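Side-chain contact in regulatory protein PCRH (Pseudomonas aeruginosa, PDB 2XCB), which acts as a type III secretion chaperone that binds the chaperone-binding region of the translocator protein PopD: residues A60-S64 with L65-E69. Residues are numbered along the deposited sequence; the frame is centred on the assembly and turned at random.
Sequences ACRQS and LGLYE
L65 lies back over the last turn of helix 52-64, and its side chain can be followed outward from the backbone. L65 CB sits 3.6 Å from C61 O and equally near R62 O. L65 CG, turned anti to its carbonyl carbon (chi1 -72°), comes to 3.4 Å from C61 O; L65 CD1 ends 3.6 Å from C61 O, and the side chain also touches Q38 of helix 34-47. The leucine carbons thus crowd the outer end of C61 O, next to L65 N, which donates to the same oxygen.

Two further amides close the helix with the paired bonds of a Schellman motif. The 6→1 bond runs from L67 N to R62 O at 2.8 Å, with an N-H...O angle of 153°. The 5→2 bond, G66 N to Q63 O at 3.0 Å, approaches from above the carbonyl plane. The positive phi of G66 (79°) turns the chain so that both bonds can form.

L67 and R62 pack CB against CB at 4.0 Å, after which the arginine runs extended away from the turn to Q38 and the carbonyl of Q70. Y68 brings CE1 to 3.8 Å from Q63 O, and one ring face, near its rim, lies over G66 C. The amide of Q63 is held by Y75 and E94, and its side chain also packs on the bound peptide.

With L67 as N-cap of helix 68-81, this Schellman C-cap leads by a short turn into the next helix, consistent with the antiparallel helix pairs of the tetratricopeptide-repeat fold of such chaperones.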
loop_
_atom_site.group_PDB
_atom_site.type_symbol
_atom_site.label_atom_id
_atom_site.label_comp_id
_atom_site.label_asym_id
_atom_site.label_seq_id
_atom_site.Cartn_x
_atom_site.Cartn_y
_atom_site.Cartn_z
ATOM N N ALA A 60 -9.896 -12.064 7.358
ATOM C CA ALA A 60 -9.419 -13.265 6.750
ATOM C C ALA A 60 -7.921 -13.461 7.068
ATOM O O ALA A 60 -7.458 -14.599 7.331
ATOM C CB ALA A 60 -9.669 -13.161 5.253
ATOM N N CYS A 61 -7.146 -12.352 7.068
ATOM C CA CYS A 61 -5.722 -12.432 7.385
ATOM C C CYS A 61 -5.455 -12.883 8.786
ATOM O O CYS A 61 -4.621 -13.736 8.994
ATOM C CB CYS A 61 -5.004 -11.071 7.175
ATOM S SG CYS A 61 -4.924 -10.642 5.515
ATOM N N ARG A 62 -6.187 -12.311 9.726
ATOM C CA ARG A 62 -6.045 -12.661 11.114
ATOM C C ARG A 62 -6.495 -14.131 11.398
ATOM O O ARG A 62 -5.844 -14.884 12.141
ATOM C CB ARG A 62 -6.859 -11.681 11.931
ATOM C CG ARG A 62 -6.174 -10.309 12.003
ATOM C CD ARG A 62 -7.118 -9.255 12.506
ATOM N NE ARG A 62 -6.387 -8.025 12.805
ATOM C CZ ARG A 62 -6.871 -6.965 13.456
ATOM N NH1 ARG A 62 -8.155 -6.877 13.850
ATOM N NH2 ARG A 62 -6.066 -5.902 13.599
ATOM N N GLN A 63 -7.596 -14.516 10.769
ATOM C CA GLN A 63 -8.030 -15.914 10.826
ATOM C C GLN A 63 -6.912 -16.871 10.402
ATOM O O GLN A 63 -6.634 -17.828 11.118
ATOM C CB GLN A 63 -9.285 -16.167 9.973
ATOM C CG GLN A 63 -9.995 -17.504 10.375
ATOM C CD GLN A 63 -11.289 -17.758 9.586
ATOM O OE1 GLN A 63 -11.913 -16.844 9.111
ATOM N NE2 GLN A 63 -11.680 -19.032 9.474
ATOM N N SER A 64 -6.267 -16.597 9.258
ATOM C CA SER A 64 -5.236 -17.473 8.711
ATOM C C SER A 64 -3.990 -17.542 9.582
ATOM O O SER A 64 -3.242 -18.516 9.503
ATOM C CB SER A 64 -4.862 -17.028 7.322
ATOM O OG SER A 64 -5.798 -17.510 6.405
ATOM N N LEU A 65 -3.777 -16.507 10.395
ATOM C CA LEU A 65 -2.692 -16.427 11.365
ATOM C C LEU A 65 -3.090 -16.919 12.756
ATOM O O LEU A 65 -2.325 -16.813 13.707
ATOM C CB LEU A 65 -2.283 -14.938 11.514
ATOM C CG LEU A 65 -1.532 -14.363 10.302
ATOM C CD1 LEU A 65 -1.428 -12.827 10.484
ATOM C CD2 LEU A 65 -0.132 -15.031 10.198
ATOM N N GLY A 66 -4.312 -17.382 12.906
ATOM C CA GLY A 66 -4.717 -17.903 14.229
ATOM C C GLY A 66 -5.057 -16.858 15.210
ATOM O O GLY A 66 -5.152 -17.139 16.434
ATOM N N LEU A 67 -5.280 -15.626 14.746
ATOM C CA LEU A 67 -5.660 -14.590 15.675
ATOM C C LEU A 67 -7.193 -14.494 15.712
ATOM O O LEU A 67 -7.745 -13.498 15.269
ATOM C CB LEU A 67 -5.096 -13.213 15.218
ATOM C CG LEU A 67 -3.575 -13.214 15.231
ATOM C CD1 LEU A 67 -3.066 -11.884 14.642
ATOM C CD2 LEU A 67 -3.050 -13.436 16.707
ATOM N N TYR A 68 -7.885 -15.494 16.275
ATOM C CA TYR A 68 -9.332 -15.552 16.126
ATOM C C TYR A 68 -10.125 -14.428 16.789
ATOM O O TYR A 68 -11.103 -13.984 16.247
ATOM C CB TYR A 68 -9.840 -16.933 16.596
ATOM C CG TYR A 68 -9.118 -18.044 15.934
ATOM C CD1 TYR A 68 -9.360 -18.314 14.606
ATOM C CD2 TYR A 68 -8.139 -18.808 16.623
ATOM C CE1 TYR A 68 -8.707 -19.318 13.965
ATOM C CE2 TYR A 68 -7.457 -19.828 15.985
ATOM C CZ TYR A 68 -7.780 -20.078 14.649
ATOM O OH TYR A 68 -7.177 -21.043 13.964
ATOM N N GLU A 69 -9.730 -14.009 17.982
ATOM C CA GLU A 69 -10.442 -12.934 18.662
ATOM C C GLU A 69 -10.321 -11.611 17.850
ATOM O O GLU A 69 -11.320 -10.878 17.673
ATOM C CB GLU A 69 -9.908 -12.754 20.078
ATOM C CG GLU A 69 -10.047 -13.979 20.940
ATOM C CD GLU A 69 -11.383 -14.059 21.658
ATOM O OE1 GLU A 69 -12.354 -13.352 21.264
ATOM O OE2 GLU A 69 -11.448 -14.859 22.629
#